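Local coordinates for protein 6-phosphogluconate dehydratase (Shewanella oneidensis, PDB 2GP4) that catalyses the dehydration of 6-phosphogluconate to 2-keto-3-deoxy-6-phosphogluconate, a step of the Entner-Doudoroff pathway, and is seen here without its iron-sulfur cluster, at residues 31-40 / 334-345; 144-152 / 611-621. One frame throughout, in Å; residues are numbered along the deposited sequence.

Contact 1: residues 31-40 / 334-345; sequences RIIARSKASR and AGIIVNWDDFSE
R35 and D342 approach from opposite directions, and the buried D342 carboxylate is shared with R31. R35 NH2 stands 2.6 Å from D342 OD2 in a salt bridge in which the hydrogen bond itself is weak. I337 O lies in the plane of the same guanidinium, met side-on by R35 NE and NH2 from one face of the carbonyl, NH2 at 2.9 Å. R31 binds D342 OD1, to which R35 NH2 also makes a weak bond: R31 NH2 lies 3.0 Å from it, on the anti lone pair, the two flat groups being turned 40° apart. R31 also bridges to E345, NH1 to OE1 at 2.7 Å, so a four-residue salt-bridge network ties one side of helix 23-51 to the first turns of helix 340-347. Both arginine chains leave the helix extended and bend at chi3 (62° in R31), which swings their guanidinium groups onto the carboxylates.

Helix 322-333 ends in a Schellman motif with G335 as its C-prime residue, and the extended residues 336-338 then run along helix 23-51 to N339, at the N-cap position of helix 340-347. I337 N gives a nearly straight bond (174°) to S36 OG, whose own proton goes back to I32 O. I32 CG2 packs on I336 CG2 at 3.6 Å, with V338 beside it. R40 NH1 bonds A334 O at 3.0 Å in the carbonyl plane and also G299 O. D342 itself is steadied by N339 N, which donates to D342 OD2 at 2.7 Å from above the carboxylate plane.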
loop_
_atom_site.group_PDB
_atom_site.type_symbol
_atom_site.label_atom_id
_atom_site.label_comp_id
_atom_site.label_asym_id
_atom_site.label_seq_id
_atom_site.Cartn_x
_atom_site.Cartn_y
_atom_site.Cartn_z
ATOM N N ARG A 31 -9.222 -3.652 -18.571
ATOM C CA ARG A 31 -9.818 -4.808 -17.905
ATOM C C ARG A 31 -10.540 -4.379 -16.631
ATOM O O ARG A 31 -11.639 -4.859 -16.346
ATOM C CB ARG A 31 -8.759 -5.863 -17.586
ATOM C CG ARG A 31 -9.321 -7.132 -16.948
ATOM C CD ARG A 31 -8.275 -8.235 -16.876
ATOM N NE ARG A 31 -7.142 -7.845 -16.034
ATOM C CZ ARG A 31 -6.018 -8.539 -15.905
ATOM N NH1 ARG A 31 -5.849 -9.675 -16.572
ATOM N NH2 ARG A 31 -5.062 -8.093 -15.107
ATOM N N ILE A 32 -9.910 -3.473 -15.884
ATOM C CA ILE A 32 -10.459 -2.950 -14.637
ATOM C C ILE A 32 -11.701 -2.092 -14.908
ATOM O O ILE A 32 -12.699 -2.198 -14.189
ATOM C CB ILE A 32 -9.385 -2.174 -13.822
ATOM C CG1 ILE A 32 -8.289 -3.137 -13.336
ATOM C CG2 ILE A 32 -10.003 -1.469 -12.630
ATOM C CD1 ILE A 32 -6.983 -2.466 -12.950
ATOM N N ILE A 33 -11.644 -1.268 -15.956
ATOM C CA ILE A 33 -12.782 -0.453 -16.365
ATOM C C ILE A 33 -13.979 -1.346 -16.697
ATOM O O ILE A 33 -15.101 -1.075 -16.254
ATOM C CB ILE A 33 -12.434 0.457 -17.573
ATOM C CG1 ILE A 33 -11.416 1.532 -17.163
ATOM C CG2 ILE A 33 -13.708 1.081 -18.197
ATOM C CD1 ILE A 33 -10.757 2.248 -18.335
ATOM N N ALA A 34 -13.728 -2.412 -17.460
ATOM C CA ALA A 34 -14.776 -3.349 -17.875
ATOM C C ALA A 34 -15.391 -4.048 -16.677
ATOM O O ALA A 34 -16.610 -4.175 -16.575
ATOM C CB ALA A 34 -14.226 -4.379 -18.863
ATOM N N ARG A 35 -14.532 -4.486 -15.766
ATOM C CA ARG A 35 -14.960 -5.259 -14.612
ATOM C C ARG A 35 -15.679 -4.388 -13.585
ATOM O O ARG A 35 -16.492 -4.887 -12.823
ATOM C CB ARG A 35 -13.752 -5.946 -13.980
ATOM C CG ARG A 35 -14.079 -6.984 -12.926
ATOM C CD ARG A 35 -12.829 -7.746 -12.559
ATOM N NE ARG A 35 -11.769 -6.831 -12.163
ATOM C CZ ARG A 35 -10.492 -6.953 -12.507
ATOM N NH1 ARG A 35 -10.086 -7.956 -13.273
ATOM N NH2 ARG A 35 -9.623 -6.053 -12.086
ATOM N N SER A 36 -15.372 -3.094 -13.578
ATOM C CA SER A 36 -15.967 -2.142 -12.640
ATOM C C SER A 36 -17.175 -1.406 -13.228
ATOM O O SER A 36 -17.827 -0.627 -12.528
ATOM C CB SER A 36 -14.921 -1.120 -12.179
ATOM O OG SER A 36 -13.749 -1.754 -11.697
ATOM N N LYS A 37 -17.466 -1.675 -14.500
ATOM C CA LYS A 37 -18.531 -1.007 -15.268
ATOM C C LYS A 37 -19.793 -0.682 -14.466
ATOM O O LYS A 37 -20.168 0.486 -14.352
ATOM C CB LYS A 37 -18.889 -1.840 -16.511
ATOM C CG LYS A 37 -19.884 -1.194 -17.481
ATOM C CD LYS A 37 -19.196 -0.306 -18.514
ATOM C CE LYS A 37 -20.210 0.459 -19.366
ATOM N NZ LYS A 37 -21.264 -0.413 -19.982
ATOM N N ALA A 38 -20.438 -1.712 -13.921
ATOM C CA ALA A 38 -21.687 -1.553 -13.179
ATOM C C ALA A 38 -21.487 -0.835 -11.843
ATOM O O ALA A 38 -22.173 0.148 -11.548
ATOM C CB ALA A 38 -22.357 -2.908 -12.966
ATOM N N SER A 39 -20.540 -1.329 -11.047
ATOM C CA SER A 39 -20.228 -0.753 -9.739
ATOM C C SER A 39 -19.812 0.712 -9.832
ATOM O O SER A 39 -20.260 1.533 -9.032
ATOM C CB SER A 39 -19.146 -1.571 -9.037
ATOM O OG SER A 39 -17.994 -1.688 -9.851
ATOM N N ARG A 40 -18.960 1.042 -10.803
ATOM C CA ARG A 40 -18.531 2.429 -10.998
ATOM C C ARG A 40 -19.682 3.341 -11.432
ATOM O O ARG A 40 -19.775 4.484 -10.973
ATOM C CB ARG A 40 -17.355 2.517 -11.983
ATOM C CG ARG A 40 -16.798 3.913 -12.205
ATOM C CD ARG A 40 -16.220 4.537 -10.939
ATOM N NE ARG A 40 -15.551 5.806 -11.233
ATOM C CZ ARG A 40 -15.055 6.642 -10.321
ATOM N NH1 ARG A 40 -15.136 6.373 -9.023
ATOM N NH2 ARG A 40 -14.469 7.767 -10.713
ATOM N N ALA A 334 -14.800 3.170 -4.196
ATOM C CA ALA A 334 -15.109 4.052 -5.322
ATOM C C ALA A 334 -15.708 3.310 -6.512
ATOM O O ALA A 334 -15.749 3.847 -7.626
ATOM C CB ALA A 334 -13.859 4.816 -5.744
ATOM N N GLY A 335 -16.165 2.080 -6.277
ATOM C CA GLY A 335 -16.798 1.271 -7.319
ATOM C C GLY A 335 -15.834 0.620 -8.298
ATOM O O GLY A 335 -16.251 0.115 -9.347
ATOM N N ILE A 336 -14.549 0.617 -7.951
ATOM C CA ILE A 336 -13.508 0.087 -8.824
ATOM C C ILE A 336 -12.977 -1.241 -8.294
ATOM O O ILE A 336 -12.531 -1.327 -7.149
ATOM C CB ILE A 336 -12.361 1.112 -9.009
ATOM C CG1 ILE A 336 -12.922 2.414 -9.600
ATOM C CG2 ILE A 336 -11.271 0.548 -9.916
ATOM C CD1 ILE A 336 -12.159 3.668 -9.215
ATOM N N ILE A 337 -13.035 -2.272 -9.134
ATOM C CA ILE A 337 -12.649 -3.623 -8.730
ATOM C C ILE A 337 -11.287 -4.011 -9.302
ATOM O O ILE A 337 -11.140 -4.159 -10.516
ATOM C CB ILE A 337 -13.724 -4.669 -9.135
ATOM C CG1 ILE A 337 -15.123 -4.193 -8.707
ATOM C CG2 ILE A 337 -13.374 -6.051 -8.558
ATOM C CD1 ILE A 337 -16.270 -5.130 -9.069
ATOM N N VAL A 338 -10.304 -4.171 -8.413
ATOM C CA VAL A 338 -8.936 -4.561 -8.773
ATOM C C VAL A 338 -8.558 -5.867 -8.060
ATOM O O VAL A 338 -8.829 -6.028 -6.868
ATOM C CB VAL A 338 -7.912 -3.449 -8.382
ATOM C CG1 VAL A 338 -6.472 -3.907 -8.608
ATOM C CG2 VAL A 338 -8.178 -2.153 -9.144
ATOM N N ASN A 339 -7.939 -6.801 -8.782
ATOM C CA ASN A 339 -7.499 -8.061 -8.168
ATOM C C ASN A 339 -5.989 -8.328 -8.313
ATOM O O ASN A 339 -5.262 -7.505 -8.863
ATOM C CB ASN A 339 -8.359 -9.250 -8.649
ATOM C CG ASN A 339 -8.295 -9.477 -10.165
ATOM O OD1 ASN A 339 -9.235 -10.021 -10.756
ATOM N ND2 ASN A 339 -7.192 -9.078 -10.794
ATOM N N TRP A 340 -5.530 -9.478 -7.823
ATOM C CA TRP A 340 -4.111 -9.840 -7.894
ATOM C C TRP A 340 -3.588 -10.076 -9.305
ATOM O O TRP A 340 -2.397 -9.929 -9.550
ATOM C CB TRP A 340 -3.783 -11.038 -6.991
ATOM C CG TRP A 340 -3.818 -10.708 -5.530
ATOM C CD1 TRP A 340 -3.733 -9.461 -4.963
ATOM C CD2 TRP A 340 -3.919 -11.634 -4.443
ATOM N NE1 TRP A 340 -3.787 -9.556 -3.596
ATOM C CE2 TRP A 340 -3.896 -10.875 -3.245
ATOM C CE3 TRP A 340 -4.034 -13.029 -4.361
ATOM C CZ2 TRP A 340 -3.990 -11.465 -1.985
ATOM C CZ3 TRP A 340 -4.124 -13.614 -3.107
ATOM C CH2 TRP A 340 -4.100 -12.832 -1.934
ATOM N N ASP A 341 -4.471 -10.435 -10.231
ATOM C CA ASP A 341 -4.083 -10.551 -11.639
ATOM C C ASP A 341 -3.644 -9.190 -12.183
ATOM O O ASP A 341 -2.733 -9.112 -13.008
ATOM C CB ASP A 341 -5.226 -11.094 -12.488
ATOM C CG ASP A 341 -5.736 -12.433 -12.002
ATOM O OD1 ASP A 341 -6.776 -12.454 -11.315
ATOM O OD2 ASP A 341 -5.113 -13.465 -12.318
ATOM N N ASP A 342 -4.299 -8.121 -11.723
ATOM C CA ASP A 342 -3.900 -6.768 -12.095
ATOM C C ASP A 342 -2.492 -6.461 -11.596
ATOM O O ASP A 342 -1.662 -5.991 -12.360
ATOM C CB ASP A 342 -4.882 -5.722 -11.559
ATOM C CG ASP A 342 -6.323 -5.993 -11.977
ATOM O OD1 ASP A 342 -6.560 -6.521 -13.089
ATOM O OD2 ASP A 342 -7.226 -5.665 -11.177
ATOM N N PHE A 343 -2.230 -6.749 -10.320
ATOM C CA PHE A 343 -0.940 -6.436 -9.698
ATOM C C PHE A 343 0.205 -7.199 -10.356
ATOM O O PHE A 343 1.236 -6.614 -10.699
ATOM C CB PHE A 343 -0.972 -6.732 -8.194
ATOM C CG PHE A 343 -1.632 -5.659 -7.375
ATOM C CD1 PHE A 343 -0.897 -4.578 -6.896
ATOM C CD2 PHE A 343 -2.985 -5.732 -7.073
ATOM C CE1 PHE A 343 -1.501 -3.584 -6.140
ATOM C CE2 PHE A 343 -3.596 -4.743 -6.311
ATOM C CZ PHE A 343 -2.854 -3.668 -5.847
ATOM N N SER A 344 -0.007 -8.502 -10.533
ATOM C CA SER A 344 0.995 -9.426 -11.048
ATOM C C SER A 344 1.361 -9.109 -12.497
ATOM O O SER A 344 2.536 -9.138 -12.863
ATOM C CB SER A 344 0.480 -10.867 -10.918
ATOM O OG SER A 344 1.448 -11.821 -11.297
ATOM N N GLU A 345 0.357 -8.784 -13.308
ATOM C CA GLU A 345 0.577 -8.479 -14.723
ATOM C C GLU A 345 1.146 -7.075 -14.943
ATOM O O GLU A 345 1.930 -6.857 -15.874
ATOM C CB GLU A 345 -0.689 -8.751 -15.558
ATOM C CG GLU A 345 -0.973 -10.253 -15.686
ATOM C CD GLU A 345 -2.380 -10.613 -16.149
ATOM O OE1 GLU A 345 -3.135 -9.724 -16.603
ATOM O OE2 GLU A 345 -2.723 -11.820 -16.063
#

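Contact 2: residues 144-152 / 611-621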
loop_
_atom_site.group_PDB
_atom_site.type_symbol
_atom_site.label_atom_id
_atom_site.label_comp_id
_atom_site.label_asym_id
_atom_site.label_seq_id
_atom_site.Cartn_x
_atom_site.Cartn_y
_atom_site.Cartn_z
ATOM N N LEU A 144 -4.591 -5.143 16.017
ATOM C CA LEU A 144 -5.625 -4.131 15.755
ATOM C C LEU A 144 -5.268 -3.174 14.610
ATOM O O LEU A 144 -6.083 -2.327 14.222
ATOM C CB LEU A 144 -5.908 -3.305 17.018
ATOM C CG LEU A 144 -6.459 -3.964 18.285
ATOM C CD1 LEU A 144 -6.770 -2.896 19.329
ATOM C CD2 LEU A 144 -7.695 -4.810 17.990
ATOM N N SER A 145 -4.053 -3.310 14.085
ATOM C CA SER A 145 -3.509 -2.405 13.082
ATOM C C SER A 145 -4.327 -2.334 11.786
ATOM O O SER A 145 -4.626 -1.247 11.291
ATOM C CB SER A 145 -2.059 -2.782 12.782
ATOM O OG SER A 145 -1.607 -2.171 11.589
ATOM N N LEU A 146 -4.674 -3.489 11.239
ATOM C CA LEU A 146 -5.508 -3.538 10.052
ATOM C C LEU A 146 -6.914 -3.042 10.399
ATOM O O LEU A 146 -7.504 -2.249 9.659
ATOM C CB LEU A 146 -5.578 -4.967 9.514
ATOM C CG LEU A 146 -5.968 -5.252 8.058
ATOM C CD1 LEU A 146 -6.930 -6.428 8.045
ATOM C CD2 LEU A 146 -6.572 -4.061 7.305
ATOM N N LEU A 147 -7.431 -3.511 11.535
ATOM C CA LEU A 147 -8.752 -3.151 12.002
ATOM C C LEU A 147 -8.924 -1.655 12.249
ATOM O O LEU A 147 -10.036 -1.138 12.119
ATOM C CB LEU A 147 -9.088 -3.931 13.274
ATOM C CG LEU A 147 -9.594 -5.362 13.084
ATOM C CD1 LEU A 147 -9.444 -6.144 14.371
ATOM C CD2 LEU A 147 -11.044 -5.364 12.595
ATOM N N SER A 148 -7.838 -0.967 12.604
ATOM C CA SER A 148 -7.885 0.480 12.837
ATOM C C SER A 148 -8.151 1.298 11.568
ATOM O O SER A 148 -8.654 2.416 11.649
ATOM C CB SER A 148 -6.604 0.974 13.510
ATOM O OG SER A 148 -5.492 0.837 12.646
ATOM N N ARG A 149 -7.802 0.743 10.410
ATOM C CA ARG A 149 -8.160 1.361 9.132
ATOM C C ARG A 149 -9.676 1.467 9.005
ATOM O O ARG A 149 -10.195 2.511 8.616
ATOM C CB ARG A 149 -7.591 0.574 7.947
ATOM C CG ARG A 149 -7.992 1.142 6.590
ATOM C CD ARG A 149 -7.698 0.166 5.472
ATOM N NE ARG A 149 -8.693 -0.905 5.397
ATOM C CZ ARG A 149 -8.617 -1.955 4.581
ATOM N NH1 ARG A 149 -7.582 -2.110 3.758
ATOM N NH2 ARG A 149 -9.583 -2.865 4.599
ATOM N N GLU A 150 -10.375 0.387 9.347
ATOM C CA GLU A 150 -11.832 0.362 9.287
ATOM C C GLU A 150 -12.427 1.358 10.283
ATOM O O GLU A 150 -13.412 2.055 9.972
ATOM C CB GLU A 150 -12.369 -1.054 9.530
ATOM C CG GLU A 150 -11.800 -2.122 8.572
ATOM C CD GLU A 150 -12.223 -1.889 7.133
ATOM O OE1 GLU A 150 -13.341 -2.308 6.769
ATOM O OE2 GLU A 150 -11.447 -1.274 6.367
ATOM N N VAL A 151 -11.807 1.443 11.463
ATOM C CA VAL A 151 -12.243 2.373 12.500
ATOM C C VAL A 151 -12.064 3.820 12.036
ATOM O O VAL A 151 -12.980 4.625 12.192
ATOM C CB VAL A 151 -11.537 2.113 13.854
ATOM C CG1 VAL A 151 -11.977 3.137 14.904
ATOM C CG2 VAL A 151 -11.821 0.701 14.339
ATOM N N ILE A 152 -10.902 4.130 11.454
ATOM C CA ILE A 152 -10.601 5.466 10.881
ATOM C C ILE A 152 -11.600 5.856 9.777
ATOM O O ILE A 152 -12.086 6.989 9.749
ATOM C CB ILE A 152 -9.127 5.550 10.347
ATOM C CG1 ILE A 152 -8.131 5.545 11.513
ATOM C CG2 ILE A 152 -8.901 6.792 9.461
ATOM C CD1 ILE A 152 -6.737 5.053 11.141
ATOM N N LEU A 611 -14.092 -9.378 8.171
ATOM C CA LEU A 611 -13.021 -8.942 7.274
ATOM C C LEU A 611 -12.976 -9.820 6.025
ATOM O O LEU A 611 -12.965 -11.051 6.114
ATOM C CB LEU A 611 -11.675 -8.974 7.991
ATOM C CG LEU A 611 -10.994 -7.700 8.516
ATOM C CD1 LEU A 611 -11.925 -6.487 8.666
ATOM C CD2 LEU A 611 -10.232 -8.000 9.819
ATOM N N SER A 612 -12.969 -9.184 4.862
ATOM C CA SER A 612 -12.916 -9.924 3.609
ATOM C C SER A 612 -11.490 -10.390 3.329
ATOM O O SER A 612 -10.578 -10.133 4.108
ATOM C CB SER A 612 -13.479 -9.085 2.453
ATOM O OG SER A 612 -12.614 -8.021 2.116
ATOM N N SER A 613 -11.311 -11.105 2.226
ATOM C CA SER A 613 -10.012 -11.628 1.836
ATOM C C SER A 613 -9.049 -10.483 1.512
ATOM O O SER A 613 -9.482 -9.432 1.028
ATOM C CB SER A 613 -10.191 -12.488 0.598
ATOM O OG SER A 613 -10.654 -11.682 -0.474
ATOM N N PRO A 614 -7.743 -10.676 1.781
ATOM C CA PRO A 614 -6.719 -9.710 1.364
ATOM C C PRO A 614 -6.867 -9.202 -0.081
ATOM O O PRO A 614 -6.700 -8.004 -0.330
ATOM C CB PRO A 614 -5.419 -10.498 1.532
ATOM C CG PRO A 614 -5.714 -11.426 2.668
ATOM C CD PRO A 614 -7.157 -11.805 2.534
ATOM N N GLU A 615 -7.194 -10.096 -1.013
ATOM C CA GLU A 615 -7.349 -9.731 -2.427
ATOM C C GLU A 615 -8.548 -8.800 -2.665
ATOM O O GLU A 615 -8.589 -8.081 -3.669
ATOM C CB GLU A 615 -7.442 -10.991 -3.300
ATOM C CG GLU A 615 -7.706 -10.741 -4.783
ATOM C CD GLU A 615 -7.399 -11.939 -5.666
ATOM O OE1 GLU A 615 -7.628 -13.092 -5.234
ATOM O OE2 GLU A 615 -6.939 -11.721 -6.807
ATOM N N THR A 616 -9.518 -8.831 -1.747
ATOM C CA THR A 616 -10.687 -7.950 -1.813
ATOM C C THR A 616 -10.529 -6.775 -0.853
ATOM O O THR A 616 -11.480 -6.021 -0.620
ATOM C CB THR A 616 -12.027 -8.696 -1.537
ATOM O OG1 THR A 616 -11.942 -9.417 -0.303
ATOM C CG2 THR A 616 -12.359 -9.668 -2.680
ATOM N N GLY A 617 -9.322 -6.635 -0.301
ATOM C CA GLY A 617 -8.948 -5.474 0.500
ATOM C C GLY A 617 -9.052 -5.640 2.003
ATOM O O GLY A 617 -8.816 -4.687 2.746
ATOM N N ALA A 618 -9.392 -6.848 2.451
ATOM C CA ALA A 618 -9.686 -7.122 3.869
ATOM C C ALA A 618 -10.654 -6.095 4.467
ATOM O O ALA A 618 -10.394 -5.496 5.523
ATOM C CB ALA A 618 -8.399 -7.221 4.686
ATOM N N ARG A 619 -11.769 -5.902 3.768
ATOM C CA ARG A 619 -12.794 -4.927 4.135
ATOM C C ARG A 619 -13.765 -5.541 5.126
ATOM O O ARG A 619 -14.009 -6.745 5.092
ATOM C CB ARG A 619 -13.604 -4.499 2.906
ATOM C CG ARG A 619 -12.819 -3.928 1.728
ATOM C CD ARG A 619 -13.772 -3.376 0.665
ATOM N NE ARG A 619 -14.643 -4.418 0.116
ATOM C CZ ARG A 619 -15.917 -4.240 -0.227
ATOM N NH1 ARG A 619 -16.501 -3.059 -0.076
ATOM N NH2 ARG A 619 -16.615 -5.253 -0.716
ATOM N N SER A 620 -14.317 -4.709 6.003
ATOM C CA SER A 620 -15.494 -5.072 6.782
ATOM C C SER A 620 -16.655 -4.195 6.313
ATOM O O SER A 620 -17.820 -4.463 6.612
ATOM C CB SER A 620 -15.246 -4.889 8.282
ATOM O OG SER A 620 -14.961 -3.532 8.589
ATOM N N THR A 621 -16.320 -3.150 5.564
ATOM C CA THR A 621 -17.310 -2.182 5.096
ATOM C C THR A 621 -17.938 -2.604 3.769
ATOM O O THR A 621 -17.464 -3.534 3.109
ATOM C CB THR A 621 -16.699 -0.770 4.942
ATOM O OG1 THR A 621 -15.570 -0.828 4.059
ATOM C CG2 THR A 621 -16.254 -0.216 6.291
HETATM O O HOH W 1 -12.883 -0.677 4.235
#
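E150 projects from helix 145-160 toward S620, and its side chain can be followed outward atom by atom. CB and CG pass alongside the serine hydroxyl, E150 CG lying 3.5 Å from S620 OG. The chain then bends at chi2 (-65°), and the two oxygens of the carboxylate serve different partners. E150 OE1 faces the loop: S620 N donates to it at 2.7 Å from above the carboxylate plane, while S620 OG donates at 2.7 Å on the anti lone pair, and T621 N adds a weak third bond. E150 OE2 turns to its helix neighbour R149, whose NE, 2.9 Å away, forms a salt bridge with it, NH2 joining from the same face. A water also donates to OE2 and is hydrogen-bonded to T621 OG1, bridging the carboxylate to that hydroxyl.

Here a helix of the N-terminal family region meets the loop after helix 605-609, a tertiary contact whose polar bonds from the loop come mostly from the backbone, with S620 OG in addition, beside an apolar patch of L611 and A618. R149 completes it, gripping G617 O end-on with NH1 and NH2, the oxygen lying in the guanidinium plane and 2.7 Å from R149 NH2. That carbonyl follows the short 3-10 turn 614-616. R149 NH1 has a further partner in H326 ND1. L146 CD2 lies over the centre of the R149 guanidinium, while L146 CD1 meets A618 CB at 3.8 Å. L611 reaches L146 tip to tip, and L611 CD2 also packs against L147 CD2 at 3.9 Å.

Overall arrangement
The centres of contact 1 and contact 2 lie about 19 Å apart, yet the two meet directly through the short turn at 614-616. E615 OE2 stands 2.8 Å from W340 N, a probable hydrogen bond at the start of helix 340-347, and P614 CB packs on W340 CZ2 at 3.9 Å. R449 ties them further, pairing with both D341 and E615. Helix 322-333 touches both contacts, meeting S39 and I336 of the first and R149, P614 and R619 of the second. Along the chain their segments alternate. The iron-sulfur cluster is absent from this apo form, so no distance to it can be given.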